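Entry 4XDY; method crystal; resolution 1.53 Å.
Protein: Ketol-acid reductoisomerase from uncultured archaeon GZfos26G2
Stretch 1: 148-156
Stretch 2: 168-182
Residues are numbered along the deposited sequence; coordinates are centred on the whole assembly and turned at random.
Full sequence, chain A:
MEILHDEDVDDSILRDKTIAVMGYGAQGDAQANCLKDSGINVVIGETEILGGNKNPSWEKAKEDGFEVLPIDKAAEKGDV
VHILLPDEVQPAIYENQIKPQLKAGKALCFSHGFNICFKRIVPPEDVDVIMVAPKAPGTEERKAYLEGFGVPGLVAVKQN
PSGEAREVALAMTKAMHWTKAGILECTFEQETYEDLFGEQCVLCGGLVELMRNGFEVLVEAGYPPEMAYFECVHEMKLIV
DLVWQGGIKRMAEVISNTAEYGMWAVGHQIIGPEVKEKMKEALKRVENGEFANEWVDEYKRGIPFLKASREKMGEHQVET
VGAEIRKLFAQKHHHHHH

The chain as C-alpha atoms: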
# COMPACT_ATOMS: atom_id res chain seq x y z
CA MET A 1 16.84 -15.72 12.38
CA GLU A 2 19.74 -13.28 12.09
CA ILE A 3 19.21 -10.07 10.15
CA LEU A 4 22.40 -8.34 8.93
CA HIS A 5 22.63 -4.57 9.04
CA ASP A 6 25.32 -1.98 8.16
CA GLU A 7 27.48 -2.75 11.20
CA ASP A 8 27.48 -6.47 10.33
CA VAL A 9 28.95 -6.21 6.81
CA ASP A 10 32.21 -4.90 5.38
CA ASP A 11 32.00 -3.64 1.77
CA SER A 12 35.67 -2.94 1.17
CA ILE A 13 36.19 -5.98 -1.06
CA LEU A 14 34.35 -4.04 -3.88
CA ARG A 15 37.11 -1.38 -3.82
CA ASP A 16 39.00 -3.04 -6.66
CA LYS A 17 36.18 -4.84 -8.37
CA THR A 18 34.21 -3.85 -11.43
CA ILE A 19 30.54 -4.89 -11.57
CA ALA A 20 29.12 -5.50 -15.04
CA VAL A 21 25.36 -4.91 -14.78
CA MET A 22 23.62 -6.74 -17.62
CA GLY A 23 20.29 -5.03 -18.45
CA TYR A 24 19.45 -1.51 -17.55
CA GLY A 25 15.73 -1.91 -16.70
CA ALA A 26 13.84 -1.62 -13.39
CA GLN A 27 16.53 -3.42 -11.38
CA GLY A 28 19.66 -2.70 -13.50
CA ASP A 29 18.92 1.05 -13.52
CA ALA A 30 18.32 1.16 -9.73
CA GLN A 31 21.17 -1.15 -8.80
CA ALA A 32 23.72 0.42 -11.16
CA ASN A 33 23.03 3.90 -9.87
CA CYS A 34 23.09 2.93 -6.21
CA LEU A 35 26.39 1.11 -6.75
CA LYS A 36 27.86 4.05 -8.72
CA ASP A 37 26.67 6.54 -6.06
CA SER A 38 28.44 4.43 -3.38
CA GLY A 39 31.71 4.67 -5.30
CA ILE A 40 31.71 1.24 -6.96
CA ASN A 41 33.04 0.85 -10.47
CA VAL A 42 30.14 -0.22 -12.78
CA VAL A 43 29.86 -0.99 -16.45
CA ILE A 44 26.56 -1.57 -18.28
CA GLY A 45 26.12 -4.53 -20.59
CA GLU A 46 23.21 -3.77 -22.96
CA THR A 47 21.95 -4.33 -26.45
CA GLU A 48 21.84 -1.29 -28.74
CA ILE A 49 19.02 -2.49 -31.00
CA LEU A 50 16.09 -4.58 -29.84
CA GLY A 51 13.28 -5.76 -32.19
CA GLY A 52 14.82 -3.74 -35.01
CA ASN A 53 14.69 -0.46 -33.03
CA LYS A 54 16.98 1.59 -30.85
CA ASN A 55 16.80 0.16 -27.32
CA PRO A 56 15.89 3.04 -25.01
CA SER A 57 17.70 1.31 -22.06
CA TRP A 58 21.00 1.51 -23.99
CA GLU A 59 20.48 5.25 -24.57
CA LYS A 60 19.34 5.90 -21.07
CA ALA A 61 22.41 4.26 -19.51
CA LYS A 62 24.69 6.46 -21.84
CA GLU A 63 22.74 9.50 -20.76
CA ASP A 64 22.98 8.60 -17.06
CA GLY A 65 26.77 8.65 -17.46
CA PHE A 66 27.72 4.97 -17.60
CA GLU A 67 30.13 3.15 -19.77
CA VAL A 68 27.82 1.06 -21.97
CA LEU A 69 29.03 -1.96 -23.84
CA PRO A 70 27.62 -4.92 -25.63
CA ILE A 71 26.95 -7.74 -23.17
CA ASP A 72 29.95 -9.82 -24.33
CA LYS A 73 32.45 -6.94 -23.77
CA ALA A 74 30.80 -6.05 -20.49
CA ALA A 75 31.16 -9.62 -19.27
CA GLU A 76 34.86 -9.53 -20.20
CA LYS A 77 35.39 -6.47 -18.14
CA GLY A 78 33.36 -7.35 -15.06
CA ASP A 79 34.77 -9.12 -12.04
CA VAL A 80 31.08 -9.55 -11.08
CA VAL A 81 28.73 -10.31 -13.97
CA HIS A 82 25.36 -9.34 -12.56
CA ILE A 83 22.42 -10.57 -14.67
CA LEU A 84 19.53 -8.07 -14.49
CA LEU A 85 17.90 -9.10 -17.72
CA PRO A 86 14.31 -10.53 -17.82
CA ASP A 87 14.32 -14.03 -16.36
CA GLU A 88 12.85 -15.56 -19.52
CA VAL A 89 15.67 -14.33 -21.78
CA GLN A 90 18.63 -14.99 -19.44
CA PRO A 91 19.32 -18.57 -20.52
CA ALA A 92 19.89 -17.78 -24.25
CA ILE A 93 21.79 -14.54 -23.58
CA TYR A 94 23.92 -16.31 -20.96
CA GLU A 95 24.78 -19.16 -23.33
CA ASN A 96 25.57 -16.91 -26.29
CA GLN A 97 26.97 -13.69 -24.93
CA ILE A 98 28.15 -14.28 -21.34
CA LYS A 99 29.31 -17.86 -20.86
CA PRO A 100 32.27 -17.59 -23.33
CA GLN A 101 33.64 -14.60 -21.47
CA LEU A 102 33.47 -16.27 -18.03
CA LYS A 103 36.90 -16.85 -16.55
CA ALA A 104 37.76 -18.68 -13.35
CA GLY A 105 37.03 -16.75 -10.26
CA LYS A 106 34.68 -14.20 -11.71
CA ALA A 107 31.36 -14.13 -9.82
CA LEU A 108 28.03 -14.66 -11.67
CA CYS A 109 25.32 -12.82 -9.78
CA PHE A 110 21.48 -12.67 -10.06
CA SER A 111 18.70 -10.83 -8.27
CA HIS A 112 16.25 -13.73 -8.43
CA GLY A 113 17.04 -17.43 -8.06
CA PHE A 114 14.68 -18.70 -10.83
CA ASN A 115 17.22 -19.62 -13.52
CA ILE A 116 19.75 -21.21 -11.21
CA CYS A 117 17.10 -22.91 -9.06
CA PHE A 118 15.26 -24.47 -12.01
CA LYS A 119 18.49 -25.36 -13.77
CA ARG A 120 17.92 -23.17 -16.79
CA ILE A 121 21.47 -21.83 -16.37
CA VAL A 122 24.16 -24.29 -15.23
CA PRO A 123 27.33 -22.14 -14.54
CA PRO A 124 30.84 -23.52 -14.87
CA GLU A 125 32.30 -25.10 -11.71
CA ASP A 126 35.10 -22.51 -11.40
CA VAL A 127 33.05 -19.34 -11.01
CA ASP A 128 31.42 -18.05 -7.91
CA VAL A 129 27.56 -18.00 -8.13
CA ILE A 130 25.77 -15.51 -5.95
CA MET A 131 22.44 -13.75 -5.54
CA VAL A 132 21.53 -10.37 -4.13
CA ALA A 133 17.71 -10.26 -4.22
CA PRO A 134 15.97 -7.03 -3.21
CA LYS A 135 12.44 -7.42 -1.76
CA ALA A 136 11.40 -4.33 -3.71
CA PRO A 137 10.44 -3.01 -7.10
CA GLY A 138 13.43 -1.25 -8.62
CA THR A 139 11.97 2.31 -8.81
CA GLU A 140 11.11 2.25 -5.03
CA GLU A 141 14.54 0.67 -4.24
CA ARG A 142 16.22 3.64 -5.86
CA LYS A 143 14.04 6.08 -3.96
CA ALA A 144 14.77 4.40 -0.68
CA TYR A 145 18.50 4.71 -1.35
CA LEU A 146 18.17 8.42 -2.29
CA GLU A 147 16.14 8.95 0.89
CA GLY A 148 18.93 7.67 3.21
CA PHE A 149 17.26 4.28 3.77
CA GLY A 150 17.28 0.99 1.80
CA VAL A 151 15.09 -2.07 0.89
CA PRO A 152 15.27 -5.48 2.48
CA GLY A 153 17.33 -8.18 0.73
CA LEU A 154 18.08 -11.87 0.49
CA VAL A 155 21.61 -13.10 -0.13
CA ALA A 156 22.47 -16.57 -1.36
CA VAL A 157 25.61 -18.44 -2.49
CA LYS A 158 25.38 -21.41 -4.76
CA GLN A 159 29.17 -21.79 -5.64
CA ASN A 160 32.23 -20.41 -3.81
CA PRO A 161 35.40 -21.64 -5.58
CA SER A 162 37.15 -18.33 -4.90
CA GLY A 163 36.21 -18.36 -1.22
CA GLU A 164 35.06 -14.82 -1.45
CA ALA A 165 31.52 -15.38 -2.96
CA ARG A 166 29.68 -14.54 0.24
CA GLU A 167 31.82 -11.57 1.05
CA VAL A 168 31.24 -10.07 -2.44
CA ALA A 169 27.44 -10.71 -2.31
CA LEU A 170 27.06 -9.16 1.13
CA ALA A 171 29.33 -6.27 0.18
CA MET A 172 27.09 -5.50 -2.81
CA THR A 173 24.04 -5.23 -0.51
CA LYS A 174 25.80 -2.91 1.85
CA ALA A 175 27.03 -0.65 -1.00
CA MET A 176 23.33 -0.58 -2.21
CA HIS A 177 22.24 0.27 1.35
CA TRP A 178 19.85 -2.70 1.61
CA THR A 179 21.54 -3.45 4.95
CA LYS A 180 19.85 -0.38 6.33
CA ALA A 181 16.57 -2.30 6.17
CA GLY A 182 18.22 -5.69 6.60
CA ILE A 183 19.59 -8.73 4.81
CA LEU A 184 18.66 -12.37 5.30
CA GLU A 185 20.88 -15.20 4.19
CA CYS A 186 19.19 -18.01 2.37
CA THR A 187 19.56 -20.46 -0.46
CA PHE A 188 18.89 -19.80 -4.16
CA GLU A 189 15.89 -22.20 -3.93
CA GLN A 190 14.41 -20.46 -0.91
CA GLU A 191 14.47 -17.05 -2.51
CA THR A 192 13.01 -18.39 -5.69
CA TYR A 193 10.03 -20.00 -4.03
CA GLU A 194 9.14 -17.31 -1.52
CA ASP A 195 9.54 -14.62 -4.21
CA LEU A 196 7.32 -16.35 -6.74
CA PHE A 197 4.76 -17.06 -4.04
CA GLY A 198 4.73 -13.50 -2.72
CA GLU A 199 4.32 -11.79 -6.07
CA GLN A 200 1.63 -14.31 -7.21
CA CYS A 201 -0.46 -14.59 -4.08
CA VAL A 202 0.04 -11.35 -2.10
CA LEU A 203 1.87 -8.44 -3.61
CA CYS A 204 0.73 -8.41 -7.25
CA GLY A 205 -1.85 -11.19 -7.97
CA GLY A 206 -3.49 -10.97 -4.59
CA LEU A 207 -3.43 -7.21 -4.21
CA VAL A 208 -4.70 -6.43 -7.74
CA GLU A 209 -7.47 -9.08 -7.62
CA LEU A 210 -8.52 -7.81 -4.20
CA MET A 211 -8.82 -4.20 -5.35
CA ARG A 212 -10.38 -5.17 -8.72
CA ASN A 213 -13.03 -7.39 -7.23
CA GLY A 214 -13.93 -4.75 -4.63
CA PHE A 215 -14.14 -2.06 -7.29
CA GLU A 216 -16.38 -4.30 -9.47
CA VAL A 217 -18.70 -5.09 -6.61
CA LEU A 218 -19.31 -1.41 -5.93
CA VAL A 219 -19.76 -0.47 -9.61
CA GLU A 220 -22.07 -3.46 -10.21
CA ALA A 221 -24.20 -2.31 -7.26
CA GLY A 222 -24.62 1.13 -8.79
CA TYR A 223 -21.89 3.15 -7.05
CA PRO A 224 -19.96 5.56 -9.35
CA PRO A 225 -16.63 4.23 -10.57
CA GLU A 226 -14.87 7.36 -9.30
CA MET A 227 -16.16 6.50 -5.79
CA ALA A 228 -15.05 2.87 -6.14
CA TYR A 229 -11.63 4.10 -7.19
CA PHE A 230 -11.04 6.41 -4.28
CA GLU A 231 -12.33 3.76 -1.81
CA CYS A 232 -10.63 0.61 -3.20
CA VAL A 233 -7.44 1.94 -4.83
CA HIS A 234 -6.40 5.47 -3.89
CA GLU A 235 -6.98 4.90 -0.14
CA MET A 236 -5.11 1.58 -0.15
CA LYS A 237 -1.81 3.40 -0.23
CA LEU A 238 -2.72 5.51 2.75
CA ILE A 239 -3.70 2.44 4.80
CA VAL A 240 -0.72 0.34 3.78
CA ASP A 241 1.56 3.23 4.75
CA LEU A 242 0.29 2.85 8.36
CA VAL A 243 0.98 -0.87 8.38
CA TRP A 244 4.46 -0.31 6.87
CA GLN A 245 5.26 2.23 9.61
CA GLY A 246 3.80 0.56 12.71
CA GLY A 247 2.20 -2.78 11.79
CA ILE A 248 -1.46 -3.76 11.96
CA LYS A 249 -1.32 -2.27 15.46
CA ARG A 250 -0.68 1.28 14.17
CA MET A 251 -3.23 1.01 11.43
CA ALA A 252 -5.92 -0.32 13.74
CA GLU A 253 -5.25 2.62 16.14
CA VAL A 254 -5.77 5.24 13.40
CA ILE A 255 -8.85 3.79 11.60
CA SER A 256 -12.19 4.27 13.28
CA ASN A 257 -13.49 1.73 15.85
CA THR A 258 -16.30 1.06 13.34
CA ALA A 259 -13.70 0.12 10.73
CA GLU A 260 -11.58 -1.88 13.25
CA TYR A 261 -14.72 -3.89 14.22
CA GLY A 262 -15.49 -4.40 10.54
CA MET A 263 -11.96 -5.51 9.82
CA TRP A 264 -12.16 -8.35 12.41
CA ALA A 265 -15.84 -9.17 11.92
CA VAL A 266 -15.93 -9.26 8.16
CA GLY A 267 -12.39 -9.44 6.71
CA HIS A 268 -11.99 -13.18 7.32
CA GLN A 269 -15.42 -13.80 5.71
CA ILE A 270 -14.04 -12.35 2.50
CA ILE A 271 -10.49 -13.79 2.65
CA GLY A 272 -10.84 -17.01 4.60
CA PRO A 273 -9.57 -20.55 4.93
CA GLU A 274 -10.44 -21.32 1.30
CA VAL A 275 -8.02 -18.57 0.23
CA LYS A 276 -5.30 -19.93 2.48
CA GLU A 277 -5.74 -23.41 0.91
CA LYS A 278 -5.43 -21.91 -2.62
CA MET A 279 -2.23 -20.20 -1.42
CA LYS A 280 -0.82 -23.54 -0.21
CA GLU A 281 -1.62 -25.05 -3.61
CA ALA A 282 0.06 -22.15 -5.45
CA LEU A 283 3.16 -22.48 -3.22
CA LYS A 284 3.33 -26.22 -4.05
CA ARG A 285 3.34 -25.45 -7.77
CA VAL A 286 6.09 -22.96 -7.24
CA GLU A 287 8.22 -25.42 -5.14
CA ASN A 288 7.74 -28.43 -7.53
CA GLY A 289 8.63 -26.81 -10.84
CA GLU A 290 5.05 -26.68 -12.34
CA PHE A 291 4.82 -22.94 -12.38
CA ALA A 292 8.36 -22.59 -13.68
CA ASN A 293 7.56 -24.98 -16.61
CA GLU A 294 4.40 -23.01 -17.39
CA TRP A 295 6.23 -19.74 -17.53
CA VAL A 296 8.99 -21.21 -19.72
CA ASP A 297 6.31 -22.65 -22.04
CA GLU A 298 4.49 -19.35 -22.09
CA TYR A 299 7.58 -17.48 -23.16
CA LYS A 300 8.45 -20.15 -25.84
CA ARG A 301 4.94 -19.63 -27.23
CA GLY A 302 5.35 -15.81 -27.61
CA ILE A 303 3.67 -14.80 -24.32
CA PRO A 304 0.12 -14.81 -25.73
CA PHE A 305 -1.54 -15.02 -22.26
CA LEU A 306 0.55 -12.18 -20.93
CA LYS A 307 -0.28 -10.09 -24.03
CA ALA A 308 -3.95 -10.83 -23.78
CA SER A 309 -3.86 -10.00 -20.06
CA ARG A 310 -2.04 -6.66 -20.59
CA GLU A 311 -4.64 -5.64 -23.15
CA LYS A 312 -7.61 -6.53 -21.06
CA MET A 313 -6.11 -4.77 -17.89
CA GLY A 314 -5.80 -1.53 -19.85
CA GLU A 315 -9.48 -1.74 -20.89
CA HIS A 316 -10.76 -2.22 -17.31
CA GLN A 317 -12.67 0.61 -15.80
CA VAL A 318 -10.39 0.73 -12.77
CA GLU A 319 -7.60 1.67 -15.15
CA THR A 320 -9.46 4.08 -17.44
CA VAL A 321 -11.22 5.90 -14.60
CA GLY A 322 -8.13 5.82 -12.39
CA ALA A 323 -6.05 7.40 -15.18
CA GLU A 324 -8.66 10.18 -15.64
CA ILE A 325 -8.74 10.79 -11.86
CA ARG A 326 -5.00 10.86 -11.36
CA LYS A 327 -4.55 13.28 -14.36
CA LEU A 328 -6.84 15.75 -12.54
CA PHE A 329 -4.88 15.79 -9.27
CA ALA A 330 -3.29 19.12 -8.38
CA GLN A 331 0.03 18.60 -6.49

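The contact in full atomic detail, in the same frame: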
# COMPACT_ATOMS: atom_id res chain seq x y z
N GLY A 148 18.10 7.98 2.03
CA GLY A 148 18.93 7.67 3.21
C GLY A 148 18.59 6.35 3.88
O GLY A 148 19.11 6.01 4.94
N PHE A 149 17.71 5.58 3.25
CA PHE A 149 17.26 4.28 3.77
C PHE A 149 17.68 3.21 2.71
O PHE A 149 18.81 3.27 2.13
CB PHE A 149 15.78 4.36 4.14
CG PHE A 149 15.24 3.17 4.90
CD1 PHE A 149 15.97 2.57 5.95
CD2 PHE A 149 14.01 2.58 4.53
CE1 PHE A 149 15.44 1.47 6.64
CE2 PHE A 149 13.51 1.49 5.23
CZ PHE A 149 14.23 0.94 6.26
N GLY A 150 16.86 2.16 2.55
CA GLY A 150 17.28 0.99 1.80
C GLY A 150 16.09 0.01 1.78
O GLY A 150 15.13 0.24 2.49
N VAL A 151 16.17 -1.03 0.94
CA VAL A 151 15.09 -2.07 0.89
C VAL A 151 15.66 -3.32 1.46
O VAL A 151 16.89 -3.58 1.31
CB VAL A 151 14.52 -2.26 -0.54
CG1 VAL A 151 13.85 -0.96 -0.94
CG2 VAL A 151 15.63 -2.67 -1.46
N PRO A 152 14.79 -4.18 1.99
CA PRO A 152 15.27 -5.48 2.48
C PRO A 152 15.82 -6.36 1.35
O PRO A 152 15.44 -6.22 0.19
CB PRO A 152 14.03 -6.15 3.12
CG PRO A 152 13.09 -5.03 3.40
CD PRO A 152 13.34 -4.03 2.27
N GLY A 153 16.76 -7.23 1.69
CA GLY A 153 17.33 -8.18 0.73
C GLY A 153 17.64 -9.57 1.21
O GLY A 153 17.77 -9.82 2.42
N LEU A 154 17.76 -10.47 0.26
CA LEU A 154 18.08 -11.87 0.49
C LEU A 154 19.38 -12.15 -0.24
O LEU A 154 19.56 -11.75 -1.44
CB LEU A 154 16.98 -12.80 -0.05
CG LEU A 154 15.87 -13.13 0.95
CD1 LEU A 154 15.24 -12.00 1.67
CD2 LEU A 154 14.77 -13.97 0.26
N VAL A 155 20.32 -12.81 0.45
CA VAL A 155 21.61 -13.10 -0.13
C VAL A 155 21.89 -14.59 -0.08
O VAL A 155 21.78 -15.22 0.97
CB VAL A 155 22.73 -12.30 0.58
CG1 VAL A 155 24.11 -12.75 0.12
CG2 VAL A 155 22.55 -10.84 0.37
N ALA A 156 22.19 -15.18 -1.23
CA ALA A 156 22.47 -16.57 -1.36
C ALA A 156 23.80 -16.82 -2.11
O ALA A 156 24.21 -16.02 -2.93
CB ALA A 156 21.39 -17.31 -2.06
N VAL A 168 31.59 -10.91 -1.28
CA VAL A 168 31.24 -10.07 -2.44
C VAL A 168 29.73 -9.80 -2.47
O VAL A 168 29.33 -8.65 -2.55
CB VAL A 168 31.66 -10.72 -3.74
CG1 VAL A 168 31.10 -9.95 -4.94
CG2 VAL A 168 33.19 -10.77 -3.76
N ALA A 169 28.94 -10.85 -2.31
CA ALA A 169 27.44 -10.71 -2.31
C ALA A 169 27.00 -9.78 -1.20
O ALA A 169 26.31 -8.78 -1.41
CB ALA A 169 26.77 -12.08 -2.28
N LEU A 170 27.50 -10.01 0.04
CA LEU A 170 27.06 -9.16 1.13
C LEU A 170 27.51 -7.71 0.91
O LEU A 170 26.80 -6.74 1.26
CB LEU A 170 27.54 -9.68 2.51
CG LEU A 170 26.93 -11.00 2.96
CD1 LEU A 170 27.67 -11.51 4.19
CD2 LEU A 170 25.46 -10.88 3.37
N ALA A 171 28.72 -7.58 0.37
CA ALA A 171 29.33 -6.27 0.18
C ALA A 171 28.44 -5.47 -0.77
O ALA A 171 28.19 -4.29 -0.56
CB ALA A 171 30.71 -6.40 -0.36
N MET A 172 27.99 -6.15 -1.81
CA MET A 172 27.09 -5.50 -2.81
C MET A 172 25.84 -4.93 -2.11
O MET A 172 25.43 -3.79 -2.38
CB MET A 172 26.77 -6.49 -3.93
CG MET A 172 27.83 -6.71 -4.93
SD MET A 172 27.44 -8.00 -6.09
CE MET A 172 26.19 -7.13 -7.10
N THR A 173 25.27 -5.69 -1.16
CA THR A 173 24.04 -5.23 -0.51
C THR A 173 24.26 -4.09 0.42
O THR A 173 23.44 -3.19 0.61
CB THR A 173 23.29 -6.35 0.26
OG1 THR A 173 24.02 -6.72 1.45
CG2 THR A 173 22.96 -7.57 -0.67
N LYS A 174 25.48 -4.05 1.00
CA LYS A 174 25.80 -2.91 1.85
C LYS A 174 26.03 -1.63 1.02
O LYS A 174 25.55 -0.56 1.39
CB LYS A 174 27.06 -3.21 2.69
CG LYS A 174 27.34 -2.00 3.61
CD LYS A 174 28.46 -2.15 4.60
CE LYS A 174 28.48 -0.86 5.46
NZ LYS A 174 29.28 -1.26 6.62
N ALA A 175 26.78 -1.76 -0.06
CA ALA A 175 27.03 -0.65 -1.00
C ALA A 175 25.67 -0.09 -1.59
O ALA A 175 25.51 1.11 -1.85
CB ALA A 175 27.93 -1.08 -2.10
N MET A 176 24.70 -1.01 -1.78
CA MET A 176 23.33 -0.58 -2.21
C MET A 176 22.43 -0.17 -1.09
O MET A 176 21.29 0.27 -1.33
CB MET A 176 22.68 -1.66 -3.11
CG MET A 176 23.42 -1.83 -4.40
SD MET A 176 22.75 -2.96 -5.62
CE MET A 176 23.03 -4.54 -4.81
N HIS A 177 22.94 -0.20 0.14
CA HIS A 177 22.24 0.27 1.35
C HIS A 177 21.03 -0.58 1.78
O HIS A 177 20.19 -0.15 2.60
CB HIS A 177 21.84 1.73 1.22
CG HIS A 177 23.00 2.70 1.09
ND1 HIS A 177 22.82 4.06 1.13
CD2 HIS A 177 24.33 2.50 0.91
CE1 HIS A 177 24.00 4.67 0.98
NE2 HIS A 177 24.92 3.75 0.79
N TRP A 178 20.95 -1.79 1.25
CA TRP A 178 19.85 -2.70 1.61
C TRP A 178 20.01 -3.14 3.07
O TRP A 178 19.07 -3.45 3.73
CB TRP A 178 19.84 -3.95 0.74
CG TRP A 178 19.62 -3.74 -0.76
CD1 TRP A 178 19.42 -2.57 -1.42
CD2 TRP A 178 19.72 -4.75 -1.76
NE1 TRP A 178 19.39 -2.76 -2.79
CE2 TRP A 178 19.55 -4.10 -3.03
CE3 TRP A 178 19.94 -6.11 -1.74
CZ2 TRP A 178 19.62 -4.79 -4.23
CZ3 TRP A 178 20.00 -6.79 -2.93
CH2 TRP A 178 19.83 -6.12 -4.15
N THR A 179 21.26 -3.15 3.54
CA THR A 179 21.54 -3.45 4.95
C THR A 179 20.92 -2.48 5.91
O THR A 179 20.72 -2.83 7.08
CB THR A 179 23.11 -3.48 5.16
OG1 THR A 179 23.70 -2.37 4.48
CG2 THR A 179 23.67 -4.70 4.63
N LYS A 180 20.55 -1.27 5.45
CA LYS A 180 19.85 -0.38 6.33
C LYS A 180 18.46 -0.90 6.74
O LYS A 180 17.94 -0.64 7.84
CB LYS A 180 19.80 1.03 5.77
CG LYS A 180 21.20 1.62 5.58
CD LYS A 180 21.09 3.04 5.15
CE LYS A 180 22.40 3.57 4.64
NZ LYS A 180 23.36 3.65 5.76
N ALA A 181 17.82 -1.64 5.83
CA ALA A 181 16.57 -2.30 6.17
C ALA A 181 16.85 -3.69 6.74
O ALA A 181 16.20 -4.12 7.70
CB ALA A 181 15.69 -2.43 4.88
N GLY A 182 17.80 -4.39 6.13
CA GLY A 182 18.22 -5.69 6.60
C GLY A 182 18.32 -6.73 5.54
O GLY A 182 17.55 -6.73 4.55
O HOH W 1 20.54 5.17 1.54

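Packing of residues 148-156 against 168-182 in ketol-acid reductoisomerase, burying 637 Å² in all. The first stretch leaves a helix at G148 and runs on, extended from F149, into a strand that ends the stretch and continues beyond it; the second is the end of a helix, 168-175, followed by a turn. Strand and helix run nearly antiparallel, 162° between their directions, and their axes approach to 8.6 Å. The helix closes at H177, whose positive phi belongs to a Schellman motif, with W178 N bonded back to T173 O and H177 N to K174 O. Beyond it the chain turns back along the extended segment, so that the CA atoms of G150 and W178 lie 4.5 Å apart and those of P152 and A181 5.0 Å.

V155, F149 and A181 anchor the contact. V155, the most covered, points its side chain from the strand toward the helix. Its CG1 lies 3.6 Å from A169 CB and 4.0 Å from L170 CD2, while its CG2 lies 3.5 Å from T173 CG2. The contact is wholly apolar: T173 offers its methyl here, and its hydroxyl is occupied within the helix, OG1 donating to L170 O at 2.8 Å. Neighbouring L154 and A156 point away, as expected of alternating strand residues.

At the other end, F149 starts away from the second stretch, but its ring (chi1 t) swings back to the turn. F149 CZ lies 3.9 Å from A181 CB, and F149 CE1 lies 3.5 Å from K180 O. K180 sets out toward the first stretch, its CD 3.6 Å from G148 O, but its end leads away and its NZ is hydrogen-bonded elsewhere in the structure. The backbone of F149 is tied to the helix end by a water, which donates to F149 O at 2.6 Å and also bonds H177 ND1 at 2.6 Å.

A181 fills the space between these regions with a single methyl. A181 CB sits 3.6 Å from G150 O, 3.5 Å from P152 N and 3.9 Å from P152 CD, so backbone and proline ring together line its pocket. Beside it, V151 CG2 rests over one face of W178, 4.0 Å from the centroid of the five-membered ring in a CH-pi contact; V151 O also comes within 3.0 Å of W178 CB.

Two glycines permit this closeness. G150 CA makes a CA-H...O contact with H177 O at 3.2 Å, and a CB at G150 would point toward the turn and fall 1.7 Å from that same oxygen. At G153 a CB would clash with W178 CE3, 2.8 Å away; without one, G153 CA lies 4.1 Å from W178 CE3. The one direct hydrogen bond between the stretches forms here, G153 N donating to G182 O at 3.0 Å with a nearly straight angle of 164°. P152 CA adds a CA-H...O contact to G182 O at 3.3 Å, so this carbonyl receives both neighbours.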